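Hydrogenase maturation factor (Thermoanaerobacter tengcongensis, PDB 3VTH) probably activates carbamoyl phosphate with ATP and transfers the carbamoyl group to the C-terminal cysteine of HypE during maturation of [NiFe]-hydrogenases. Local coordinates at residues E623-M628 with F704-L709; R599-V604 with A671-T676; S372-A377 with L709-I714. All blocks are in the same frame, centred on the assembly; numbering follows the deposited sequence. Where two conformers were deposited one is given.

In the fold
Along the chain the first segment of contact 3 comes first, followed by helix 597-607, helix 619-626, helix 666-692 and helix 707-719, so contacts 1 and 2 interleave and both lie inside the long loop that contact 3 closes. Contacts 1 and 2 belong to the Kae1-like carbamoyltransferase region; their centres are about 10 Å apart and both touch AP2, one of two bound nucleotide analogues. Contact 3, centred about 11 Å from contact 1 and 18 Å from contact 2, continues along helix 707-719, sharing Leu709 with contact 1, and joins it to the turn after strand 370-374 of the Telomere recombination (YrdC-like) region. One helix thus links an adenine pocket to the Telomere recombination region.

Contact 1: residues E623-M628 with F704-L709; sequences ELESLM and FQNRYL. With AP2 (phosphomethylphosphonic acid adenosyl ester), chain H.
Glu625 of helix 619-626 meets Asn706 and Arg707, at the start of helix 707-719, at the adenine end of the AP2 pocket in the Kae1-like domain. With CG anti to the backbone N (chi1 -175°) and the chain extended beyond it, the side chain lies alongside that of Asn706, pointing the other way. CB and CG pass ND2 of Asn706, and the carboxylate then stacks on the Asn706 amide, their planes 18° apart. OE1 of Glu625 accepts from N6 of AP2 at 2.8 Å, and it also accepts a hydrogen bond from a water that donates to Gln705 O as well. OE2 of Glu625 accepts from Arg707 N at 2.8 Å, approached from above the carboxylate plane. Asn706 serves both ligand and helix: its ND2 donates to AP2 N1 at 2.9 Å, while its OD1 caps the helix by accepting from Leu709 N at 3.0 Å. Adenine is therefore read at N6 and N1 by two stacked side chains. Beyond the pocket, Tyr708, whose OH is bonded to Asn675, takes a Met-aromatic contact: SD of Met628 lies 3.8 Å from the ring centroid, and CE of Met628 sits over the ring centre at 3.4 Å.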
loop_
_atom_site.group_PDB
_atom_site.type_symbol
_atom_site.label_atom_id
_atom_site.label_comp_id
_atom_site.label_asym_id
_atom_site.label_seq_id
_atom_site.Cartn_x
_atom_site.Cartn_y
_atom_site.Cartn_z
ATOM N N GLU A 623 6.805 -18.248 -7.138
ATOM C CA GLU A 623 7.954 -19.016 -7.614
ATOM C C GLU A 623 7.773 -19.439 -9.071
ATOM O O GLU A 623 8.715 -19.380 -9.855
ATOM C CB GLU A 623 8.221 -20.216 -6.711
ATOM C CG GLU A 623 8.669 -19.803 -5.292
ATOM C CD GLU A 623 9.062 -20.988 -4.426
ATOM O OE1 GLU A 623 9.190 -22.119 -4.963
ATOM O OE2 GLU A 623 9.256 -20.790 -3.209
ATOM N N LEU A 624 6.549 -19.824 -9.421
ATOM C CA LEU A 624 6.205 -20.205 -10.785
ATOM C C LEU A 624 6.452 -19.057 -11.768
ATOM O O LEU A 624 7.047 -19.259 -12.835
ATOM C CB LEU A 624 4.749 -20.700 -10.838
ATOM C CG LEU A 624 4.224 -21.405 -12.088
ATOM C CD1 LEU A 624 5.061 -22.644 -12.436
ATOM C CD2 LEU A 624 2.742 -21.769 -11.903
ATOM N N GLU A 625 6.034 -17.850 -11.386
ATOM C CA GLU A 625 6.293 -16.653 -12.188
ATOM C C GLU A 625 7.787 -16.348 -12.313
ATOM O O GLU A 625 8.268 -16.028 -13.404
ATOM C CB GLU A 625 5.554 -15.420 -11.611
ATOM C CG GLU A 625 5.704 -14.156 -12.510
ATOM C CD GLU A 625 5.336 -12.835 -11.815
ATOM O OE1 GLU A 625 4.931 -12.851 -10.636
ATOM O OE2 GLU A 625 5.471 -11.767 -12.457
ATOM N N SER A 626 8.519 -16.465 -11.205
ATOM C CA SER A 626 9.946 -16.146 -11.192
ATOM C C SER A 626 10.791 -17.033 -12.103
ATOM O O SER A 626 11.820 -16.594 -12.602
ATOM C CB SER A 626 10.528 -16.219 -9.780
ATOM O OG SER A 626 9.978 -15.182 -8.978
ATOM N N LEU A 627 10.371 -18.272 -12.306
ATOM C CA LEU A 627 11.207 -19.197 -13.081
ATOM C C LEU A 627 10.879 -19.224 -14.577
ATOM O O LEU A 627 11.527 -19.938 -15.352
ATOM C CB LEU A 627 11.164 -20.604 -12.464
ATOM C CG LEU A 627 9.799 -21.272 -12.316
ATOM C CD1 LEU A 627 9.326 -21.883 -13.641
ATOM C CD2 LEU A 627 9.861 -22.362 -11.227
ATOM N N MET A 628 9.878 -18.458 -14.993
ATOM C CA MET A 628 9.383 -18.586 -16.365
ATOM C C MET A 628 10.398 -18.197 -17.453
ATOM O O MET A 628 11.214 -17.297 -17.268
ATOM C CB MET A 628 8.022 -17.898 -16.548
ATOM C CG MET A 628 8.017 -16.449 -16.939
ATOM S SD MET A 628 6.333 -16.052 -17.521
ATOM C CE MET A 628 6.601 -16.076 -19.268
ATOM N N PHE A 704 -3.331 -10.476 -10.399
ATOM C CA PHE A 704 -2.686 -9.443 -11.221
ATOM C C PHE A 704 -1.471 -8.748 -10.593
ATOM O O PHE A 704 -0.858 -7.870 -11.205
ATOM C CB PHE A 704 -3.717 -8.489 -11.815
ATOM C CG PHE A 704 -4.510 -9.111 -12.909
ATOM C CD1 PHE A 704 -3.894 -9.428 -14.127
ATOM C CD2 PHE A 704 -5.845 -9.444 -12.724
ATOM C CE1 PHE A 704 -4.622 -10.030 -15.170
ATOM C CE2 PHE A 704 -6.578 -10.058 -13.752
ATOM C CZ PHE A 704 -5.971 -10.360 -14.970
ATOM N N GLN A 705 -1.083 -9.202 -9.408
ATOM C CA GLN A 705 0.271 -8.959 -8.906
ATOM C C GLN A 705 1.340 -9.655 -9.765
ATOM O O GLN A 705 2.519 -9.302 -9.705
ATOM C CB GLN A 705 0.394 -9.433 -7.464
ATOM C CG GLN A 705 -0.445 -8.610 -6.473
ATOM C CD GLN A 705 -0.508 -9.270 -5.123
ATOM O OE1 GLN A 705 -1.075 -10.363 -4.975
ATOM N NE2 GLN A 705 0.066 -8.621 -4.124
ATOM N N ASN A 706 0.921 -10.636 -10.557
ATOM C CA ASN A 706 1.809 -11.286 -11.523
ATOM C C ASN A 706 2.112 -10.277 -12.637
ATOM O O ASN A 706 1.197 -9.864 -13.380
ATOM C CB ASN A 706 1.107 -12.536 -12.074
ATOM C CG ASN A 706 1.995 -13.378 -12.960
ATOM O OD1 ASN A 706 2.526 -12.903 -13.956
ATOM N ND2 ASN A 706 2.163 -14.641 -12.592
ATOM N N ARG A 707 3.376 -9.859 -12.732
ATOM C CA ARG A 707 3.782 -8.808 -13.670
ATOM C C ARG A 707 3.511 -9.192 -15.140
ATOM O O ARG A 707 3.076 -8.368 -15.942
ATOM C CB ARG A 707 5.274 -8.464 -13.494
ATOM C CG ARG A 707 5.638 -7.899 -12.118
ATOM C CD ARG A 707 7.159 -7.706 -11.967
ATOM N NE ARG A 707 7.670 -6.836 -13.028
ATOM C CZ ARG A 707 7.816 -5.511 -12.923
ATOM N NH1 ARG A 707 7.510 -4.880 -11.793
ATOM N NH2 ARG A 707 8.267 -4.816 -13.963
ATOM N N TYR A 708 3.774 -10.452 -15.461
ATOM C CA TYR A 708 3.628 -10.972 -16.802
ATOM C C TYR A 708 2.157 -11.025 -17.231
ATOM O O TYR A 708 1.804 -10.483 -18.285
ATOM C CB TYR A 708 4.279 -12.349 -16.888
ATOM C CG TYR A 708 4.406 -12.881 -18.296
ATOM C CD1 TYR A 708 5.462 -12.477 -19.127
ATOM C CD2 TYR A 708 3.483 -13.799 -18.792
ATOM C CE1 TYR A 708 5.587 -12.972 -20.431
ATOM C CE2 TYR A 708 3.598 -14.306 -20.084
ATOM C CZ TYR A 708 4.649 -13.877 -20.900
ATOM O OH TYR A 708 4.748 -14.399 -22.169
ATOM N N LEU A 709 1.305 -11.653 -16.416
ATOM C CA LEU A 709 -0.141 -11.670 -16.684
ATOM C C LEU A 709 -0.707 -10.278 -16.923
ATOM O O LEU A 709 -1.442 -10.049 -17.882
ATOM C CB LEU A 709 -0.930 -12.303 -15.526
ATOM C CG LEU A 709 -0.869 -13.802 -15.249
ATOM C CD1 LEU A 709 -1.930 -14.164 -14.214
ATOM C CD2 LEU A 709 -1.054 -14.642 -16.523
HETATM P PB AP2 H . -8.120 -13.541 -1.964
HETATM O O1B AP2 H . -7.547 -14.588 -2.886
HETATM O O2B AP2 H . -9.168 -12.642 -2.544
HETATM O O3B AP2 H . -8.449 -14.106 -0.605
HETATM C C3A AP2 H . -6.687 -12.476 -1.651
HETATM P PA AP2 H . -6.092 -11.538 -3.088
HETATM O O1A AP2 H . -5.094 -10.602 -2.422
HETATM O O2A AP2 H . -7.154 -10.969 -3.998
HETATM O "O5'" AP2 H . -5.308 -12.630 -3.990
HETATM C "C5'" AP2 H . -4.089 -13.154 -3.477
HETATM C "C4'" AP2 H . -3.797 -14.378 -4.315
HETATM O "O4'" AP2 H . -3.359 -13.976 -5.613
HETATM C "C3'" AP2 H . -2.661 -15.211 -3.755
HETATM O "O3'" AP2 H . -3.114 -16.028 -2.670
HETATM C "C2'" AP2 H . -2.265 -15.989 -4.993
HETATM O "O2'" AP2 H . -3.176 -17.090 -5.099
HETATM C "C1'" AP2 H . -2.479 -14.982 -6.132
HETATM N N9 AP2 H . -1.137 -14.443 -6.497
HETATM C C8 AP2 H . -0.303 -13.700 -5.728
HETATM N N7 AP2 H . 0.866 -13.429 -6.369
HETATM C C5 AP2 H . 0.794 -14.005 -7.585
HETATM C C6 AP2 H . 1.682 -14.116 -8.770
HETATM N N6 AP2 H . 2.907 -13.532 -8.791
HETATM N N1 AP2 H . 1.220 -14.830 -9.833
HETATM C C2 AP2 H . -0.003 -15.404 -9.849
HETATM N N3 AP2 H . -0.852 -15.352 -8.800
HETATM C C4 AP2 H . -0.514 -14.680 -7.664
HETATM O O HOH W 1 4.775 -10.451 -9.454
#

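Contact 2: residues R599-V604 with A671-T676; sequences RFFDAV and AKFHNT. With AP2 (phosphomethylphosphonic acid adenosyl ester), chain H.
Phe601 lines the adenine end of the AP2 pocket as part of an aromatic cluster with Phe600, Phe673 and His674. The helical segments 599-604 and 671-676 run nearly antiparallel, at 158°, with their axes 11.9 Å apart at closest approach; Phe673 bridges that spacing. CG of Phe673 lies anti to its backbone N (chi1 167°), and the ring presents its edge to two faces: CE1 of Phe673 stands over the centre of the Phe600 ring, 3.7 Å from CZ of Phe600, and CE2 of Phe673 stands over the centre of Phe601, 3.5 Å from CE2 of Phe601. Val604 CG2 covers a face of Phe673, 3.7 Å from the ring centroid. Phe601 is sandwiched, because C2 of AP2 lies over its opposite face, toward the rim, 3.6 Å from CE1 of Phe601. The edge of Phe601 meets the face of His674, planes at 88°; ND1 of His674 is bonded to Ser670 O. An alanine in place of Phe601 would probably leave the adenine without its aromatic backing and open a gap beside Phe673 and His674. Helix 649-662 packs against Phe600 and Val604, helix 619-626 covers Phe601 and Val604, and helix 551-559 lies against Arg599 and Ala603.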
loop_
_atom_site.group_PDB
_atom_site.type_symbol
_atom_site.label_atom_id
_atom_site.label_comp_id
_atom_site.label_asym_id
_atom_site.label_seq_id
_atom_site.Cartn_x
_atom_site.Cartn_y
_atom_site.Cartn_z
ATOM N N ARG A 599 -5.661 -20.987 -7.126
ATOM C CA ARG A 599 -5.580 -22.434 -6.979
ATOM C C ARG A 599 -5.099 -23.087 -8.270
ATOM O O ARG A 599 -4.385 -24.095 -8.227
ATOM C CB ARG A 599 -6.926 -23.054 -6.535
ATOM C CG ARG A 599 -7.494 -22.554 -5.171
ATOM C CD ARG A 599 -6.641 -22.877 -3.923
ATOM N NE ARG A 599 -5.398 -22.105 -3.911
ATOM C CZ ARG A 599 -5.272 -20.861 -3.441
ATOM N NH1 ARG A 599 -6.309 -20.225 -2.898
ATOM N NH2 ARG A 599 -4.096 -20.251 -3.516
ATOM N N PHE A 600 -5.507 -22.531 -9.413
ATOM C CA PHE A 600 -5.003 -23.006 -10.721
ATOM C C PHE A 600 -3.469 -22.930 -10.734
ATOM O O PHE A 600 -2.783 -23.929 -11.044
ATOM C CB PHE A 600 -5.630 -22.194 -11.876
ATOM C CG PHE A 600 -5.548 -22.843 -13.250
ATOM C CD1 PHE A 600 -4.941 -24.086 -13.458
ATOM C CD2 PHE A 600 -6.050 -22.155 -14.364
ATOM C CE1 PHE A 600 -4.871 -24.659 -14.748
ATOM C CE2 PHE A 600 -5.974 -22.716 -15.656
ATOM C CZ PHE A 600 -5.378 -23.974 -15.845
ATOM N N PHE A 601 -2.927 -21.768 -10.368
ATOM C CA PHE A 601 -1.473 -21.614 -10.233
ATOM C C PHE A 601 -0.870 -22.635 -9.268
ATOM O O PHE A 601 0.143 -23.256 -9.593
ATOM C CB PHE A 601 -1.091 -20.188 -9.797
ATOM C CG PHE A 601 -0.806 -19.267 -10.953
ATOM C CD1 PHE A 601 0.495 -18.815 -11.190
ATOM C CD2 PHE A 601 -1.835 -18.850 -11.804
ATOM C CE1 PHE A 601 0.769 -17.947 -12.268
ATOM C CE2 PHE A 601 -1.571 -17.983 -12.881
ATOM C CZ PHE A 601 -0.263 -17.543 -13.118
ATOM N N ASP A 602 -1.500 -22.831 -8.105
ATOM C CA ASP A 602 -0.973 -23.806 -7.123
ATOM C C ASP A 602 -0.976 -25.235 -7.676
ATOM O O ASP A 602 -0.032 -25.997 -7.447
ATOM C CB ASP A 602 -1.753 -23.764 -5.807
ATOM C CG ASP A 602 -1.444 -22.518 -4.974
ATOM O OD1 ASP A 602 -0.480 -21.785 -5.296
ATOM O OD2 ASP A 602 -2.193 -22.274 -4.003
ATOM N N ALA A 603 -2.039 -25.591 -8.404
ATOM C CA ALA A 603 -2.128 -26.916 -9.045
ATOM C C ALA A 603 -0.975 -27.159 -10.037
ATOM O O ALA A 603 -0.357 -28.241 -10.062
ATOM C CB ALA A 603 -3.493 -27.088 -9.740
ATOM N N VAL A 604 -0.699 -26.164 -10.877
ATOM C CA VAL A 604 0.433 -26.233 -11.815
ATOM C C VAL A 604 1.759 -26.373 -11.081
ATOM O O VAL A 604 2.576 -27.238 -11.429
ATOM C CB VAL A 604 0.496 -24.990 -12.746
ATOM C CG1 VAL A 604 1.771 -25.018 -13.619
ATOM C CG2 VAL A 604 -0.768 -24.912 -13.607
ATOM N N ALA A 671 5.988 -20.584 -18.748
ATOM C CA ALA A 671 5.731 -19.586 -19.778
ATOM C C ALA A 671 4.492 -19.966 -20.602
ATOM O O ALA A 671 3.618 -19.136 -20.835
ATOM C CB ALA A 671 6.964 -19.395 -20.672
ATOM N N LYS A 672 4.422 -21.230 -21.018
ATOM C CA LYS A 672 3.281 -21.739 -21.797
ATOM C C LYS A 672 1.974 -21.623 -21.010
ATOM O O LYS A 672 0.912 -21.297 -21.569
ATOM C CB LYS A 672 3.520 -23.199 -22.187
ATOM C CG LYS A 672 4.579 -23.432 -23.290
ATOM C CD LYS A 672 4.700 -24.929 -23.644
ATOM C CE LYS A 672 3.561 -25.414 -24.536
ATOM N NZ LYS A 672 3.776 -26.831 -24.947
ATOM N N PHE A 673 2.037 -21.928 -19.723
ATOM C CA PHE A 673 0.865 -21.788 -18.860
ATOM C C PHE A 673 0.415 -20.324 -18.729
ATOM O O PHE A 673 -0.784 -20.039 -18.862
ATOM C CB PHE A 673 1.107 -22.438 -17.484
ATOM C CG PHE A 673 0.085 -22.071 -16.452
ATOM C CD1 PHE A 673 -1.246 -22.466 -16.594
ATOM C CD2 PHE A 673 0.451 -21.317 -15.338
ATOM C CE1 PHE A 673 -2.213 -22.096 -15.638
ATOM C CE2 PHE A 673 -0.500 -20.951 -14.374
ATOM C CZ PHE A 673 -1.833 -21.339 -14.523
ATOM N N HIS A 674 1.355 -19.407 -18.467
ATOM C CA HIS A 674 1.020 -17.970 -18.345
ATOM C C HIS A 674 0.360 -17.483 -19.647
ATOM O O HIS A 674 -0.665 -16.800 -19.623
ATOM C CB HIS A 674 2.262 -17.125 -18.048
ATOM C CG HIS A 674 2.691 -17.127 -16.610
ATOM N ND1 HIS A 674 3.393 -18.168 -16.042
ATOM C CD2 HIS A 674 2.543 -16.195 -15.634
ATOM C CE1 HIS A 674 3.655 -17.880 -14.776
ATOM N NE2 HIS A 674 3.154 -16.685 -14.504
ATOM N N ASN A 675 0.946 -17.860 -20.780
ATOM C CA ASN A 675 0.418 -17.456 -22.087
ATOM C C ASN A 675 -0.985 -17.982 -22.369
ATOM O O ASN A 675 -1.788 -17.306 -23.018
ATOM C CB ASN A 675 1.348 -17.895 -23.219
ATOM C CG ASN A 675 2.656 -17.139 -23.238
ATOM O OD1 ASN A 675 2.765 -16.002 -22.744
ATOM N ND2 ASN A 675 3.672 -17.772 -23.819
ATOM N N THR A 676 -1.260 -19.196 -21.900
ATOM C CA THR A 676 -2.579 -19.802 -22.004
ATOM C C THR A 676 -3.649 -18.954 -21.268
ATOM O O THR A 676 -4.713 -18.639 -21.825
ATOM C CB THR A 676 -2.557 -21.234 -21.447
ATOM O OG1 THR A 676 -1.532 -21.981 -22.117
ATOM C CG2 THR A 676 -3.920 -21.931 -21.664
HETATM P PB AP2 H . -8.120 -13.541 -1.964
HETATM O O1B AP2 H . -7.547 -14.588 -2.886
HETATM O O2B AP2 H . -9.168 -12.642 -2.544
HETATM O O3B AP2 H . -8.449 -14.106 -0.605
HETATM C C3A AP2 H . -6.687 -12.476 -1.651
HETATM P PA AP2 H . -6.092 -11.538 -3.088
HETATM O O1A AP2 H . -5.094 -10.602 -2.422
HETATM O O2A AP2 H . -7.154 -10.969 -3.998
HETATM O "O5'" AP2 H . -5.308 -12.630 -3.990
HETATM C "C5'" AP2 H . -4.089 -13.154 -3.477
HETATM C "C4'" AP2 H . -3.797 -14.378 -4.315
HETATM O "O4'" AP2 H . -3.359 -13.976 -5.613
HETATM C "C3'" AP2 H . -2.661 -15.211 -3.755
HETATM O "O3'" AP2 H . -3.114 -16.028 -2.670
HETATM C "C2'" AP2 H . -2.265 -15.989 -4.993
HETATM O "O2'" AP2 H . -3.176 -17.090 -5.099
HETATM C "C1'" AP2 H . -2.479 -14.982 -6.132
HETATM N N9 AP2 H . -1.137 -14.443 -6.497
HETATM C C8 AP2 H . -0.303 -13.700 -5.728
HETATM N N7 AP2 H . 0.866 -13.429 -6.369
HETATM C C5 AP2 H . 0.794 -14.005 -7.585
HETATM C C6 AP2 H . 1.682 -14.116 -8.770
HETATM N N6 AP2 H . 2.907 -13.532 -8.791
HETATM N N1 AP2 H . 1.220 -14.830 -9.833
HETATM C C2 AP2 H . -0.003 -15.404 -9.849
HETATM N N3 AP2 H . -0.852 -15.352 -8.800
HETATM C C4 AP2 H . -0.514 -14.680 -7.664
#

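Contact 3: residues S372-A377 with L709-I714; sequences SFNAGA and LLRRLI
Ala375, in the type I' beta turn from Asn374 to Ala377, brings its CA to 5.0 Å from CA of Arg711 on helix 707-719, the nearest backbone approach of the two segments. The turn is held by Asn374 N donating to Ala377 O at 2.9 Å, with a weak return bond from Ala377 N to Asn374 O; Ala375 and Gly376 both have positive phi, as this turn type requires.

The methyl of Ala375 points toward the helix and rests on its surface. Its CB is 3.9 Å from Arg711 CA and 3.8 Å from CD1 of Ile714, so one methyl bridges positions three residues apart, about one helical turn. CG1 of Ile714 lies anti to the carbonyl carbon (chi1 -71°), and CD1 at its end makes the touch. Asn374 also points toward the helix. It lies alongside Leu710, the two pointing opposite ways, with ND2 of Asn374 4.0 Å from CD2 of Leu710. Its amide also lies across Arg711, OD1 of Asn374 being 4.0 Å from CB of Arg711. Those are van der Waals distances; the polar partner of ND2 is Arg707 O, one turn earlier on the same helix. Arg711 contributes the root of its side chain.

Leu710 and Ile714 also pack on Leu699 of strand 696-700, which ties the touching face of the helix to the Kae1-like sheet. Across the two segments the contact is therefore van der Waals only, through a methyl and an amide, with directional bonding supplied just beside it: Asn374 ND2 to Arg707 O and Arg707 NH2 to Phe373 O. This is consistent with the Telomere recombination and Kae1-like regions being joined by van der Waals contact at the turn and by hydrogen bonds at the start of the helix.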
loop_
_atom_site.group_PDB
_atom_site.type_symbol
_atom_site.label_atom_id
_atom_site.label_comp_id
_atom_site.label_asym_id
_atom_site.label_seq_id
_atom_site.Cartn_x
_atom_site.Cartn_y
_atom_site.Cartn_z
ATOM N N SER A 372 5.828 -0.938 -7.118
ATOM C CA SER A 372 6.506 -1.451 -8.300
ATOM C C SER A 372 6.079 -0.602 -9.482
ATOM O O SER A 372 5.143 0.195 -9.369
ATOM C CB SER A 372 6.074 -2.906 -8.567
ATOM O OG SER A 372 4.688 -2.972 -8.945
ATOM N N PHE A 373 6.734 -0.795 -10.621
ATOM C CA PHE A 373 6.309 -0.136 -11.841
ATOM C C PHE A 373 6.166 -1.200 -12.895
ATOM O O PHE A 373 7.103 -1.966 -13.140
ATOM C CB PHE A 373 7.313 0.941 -12.289
ATOM C CG PHE A 373 6.752 1.886 -13.326
ATOM C CD1 PHE A 373 6.108 3.062 -12.933
ATOM C CD2 PHE A 373 6.841 1.587 -14.682
ATOM C CE1 PHE A 373 5.576 3.951 -13.893
ATOM C CE2 PHE A 373 6.308 2.461 -15.656
ATOM C CZ PHE A 373 5.670 3.644 -15.248
ATOM N N ASN A 374 4.998 -1.277 -13.510
ATOM C CA ASN A 374 4.774 -2.303 -14.531
ATOM C C ASN A 374 3.668 -1.883 -15.480
ATOM O O ASN A 374 2.687 -1.274 -15.060
ATOM C CB ASN A 374 4.440 -3.653 -13.871
ATOM C CG ASN A 374 4.333 -4.785 -14.860
ATOM O OD1 ASN A 374 5.173 -4.926 -15.769
ATOM N ND2 ASN A 374 3.288 -5.613 -14.699
ATOM N N ALA A 375 3.860 -2.206 -16.753
ATOM C CA ALA A 375 2.904 -1.930 -17.820
ATOM C C ALA A 375 2.466 -0.475 -17.801
ATOM O O ALA A 375 1.268 -0.175 -17.760
ATOM C CB ALA A 375 1.702 -2.882 -17.728
ATOM N N GLY A 376 3.452 0.422 -17.758
ATOM C CA GLY A 376 3.222 1.859 -17.925
ATOM C C GLY A 376 2.692 2.634 -16.729
ATOM O O GLY A 376 2.295 3.787 -16.877
ATOM N N ALA A 377 2.694 2.033 -15.539
ATOM C CA ALA A 377 2.235 2.747 -14.349
ATOM C C ALA A 377 2.775 2.111 -13.089
ATOM O O ALA A 377 3.219 0.952 -13.101
ATOM C CB ALA A 377 0.687 2.811 -14.291
ATOM N N LEU A 709 1.305 -11.653 -16.416
ATOM C CA LEU A 709 -0.141 -11.670 -16.684
ATOM C C LEU A 709 -0.707 -10.278 -16.923
ATOM O O LEU A 709 -1.442 -10.049 -17.882
ATOM C CB LEU A 709 -0.930 -12.303 -15.526
ATOM C CG LEU A 709 -0.869 -13.802 -15.249
ATOM C CD1 LEU A 709 -1.930 -14.164 -14.214
ATOM C CD2 LEU A 709 -1.054 -14.642 -16.523
ATOM N N LEU A 710 -0.364 -9.346 -16.040
ATOM C CA LEU A 710 -0.862 -7.977 -16.156
ATOM C C LEU A 710 -0.375 -7.302 -17.441
ATOM O O LEU A 710 -1.179 -6.800 -18.227
ATOM C CB LEU A 710 -0.468 -7.135 -14.929
ATOM C CG LEU A 710 -1.101 -5.733 -14.956
ATOM C CD1 LEU A 710 -2.623 -5.821 -14.809
ATOM C CD2 LEU A 710 -0.490 -4.771 -13.910
ATOM N N ARG A 711 0.934 -7.301 -17.665
ATOM C CA ARG A 711 1.504 -6.598 -18.811
ATOM C C ARG A 711 1.058 -7.212 -20.144
ATOM O O ARG A 711 0.666 -6.508 -21.061
ATOM C CB ARG A 711 3.038 -6.551 -18.724
ATOM C CG ARG A 711 3.706 -5.945 -19.964
ATOM C CD ARG A 711 5.223 -5.963 -19.887
ATOM N NE ARG A 711 5.778 -7.311 -19.981
ATOM C CZ ARG A 711 5.935 -7.976 -21.120
ATOM N NH1 ARG A 711 5.572 -7.423 -22.270
ATOM N NH2 ARG A 711 6.458 -9.192 -21.111
ATOM N N ARG A 712 1.118 -8.531 -20.244
ATOM C CA ARG A 712 0.790 -9.210 -21.482
ATOM C C ARG A 712 -0.678 -9.045 -21.844
ATOM O O ARG A 712 -1.010 -8.849 -23.004
ATOM C CB ARG A 712 1.162 -10.681 -21.357
ATOM C CG ARG A 712 2.609 -10.931 -21.642
ATOM C CD ARG A 712 2.649 -11.347 -23.082
ATOM N NE ARG A 712 3.967 -11.385 -23.655
ATOM C CZ ARG A 712 4.299 -12.157 -24.681
ATOM N NH1 ARG A 712 3.408 -12.992 -25.218
ATOM N NH2 ARG A 712 5.535 -12.107 -25.142
ATOM N N LEU A 713 -1.549 -9.105 -20.840
ATOM C CA LEU A 713 -2.978 -8.952 -21.072
ATOM C C LEU A 713 -3.307 -7.516 -21.440
ATOM O O LEU A 713 -4.053 -7.288 -22.380
ATOM C CB LEU A 713 -3.785 -9.425 -19.854
ATOM C CG LEU A 713 -5.240 -9.862 -20.008
ATOM C CD1 LEU A 713 -5.527 -10.699 -21.258
ATOM C CD2 LEU A 713 -5.635 -10.628 -18.732
ATOM N N ILE A 714 -2.721 -6.552 -20.733
ATOM C CA ILE A 714 -2.906 -5.148 -21.088
ATOM C C ILE A 714 -2.432 -4.892 -22.528
ATOM O O ILE A 714 -3.121 -4.232 -23.303
ATOM C CB ILE A 714 -2.178 -4.178 -20.122
ATOM C CG1 ILE A 714 -2.859 -4.129 -18.752
ATOM C CG2 ILE A 714 -2.103 -2.753 -20.722
ATOM C CD1 ILE A 714 -2.081 -3.290 -17.704
#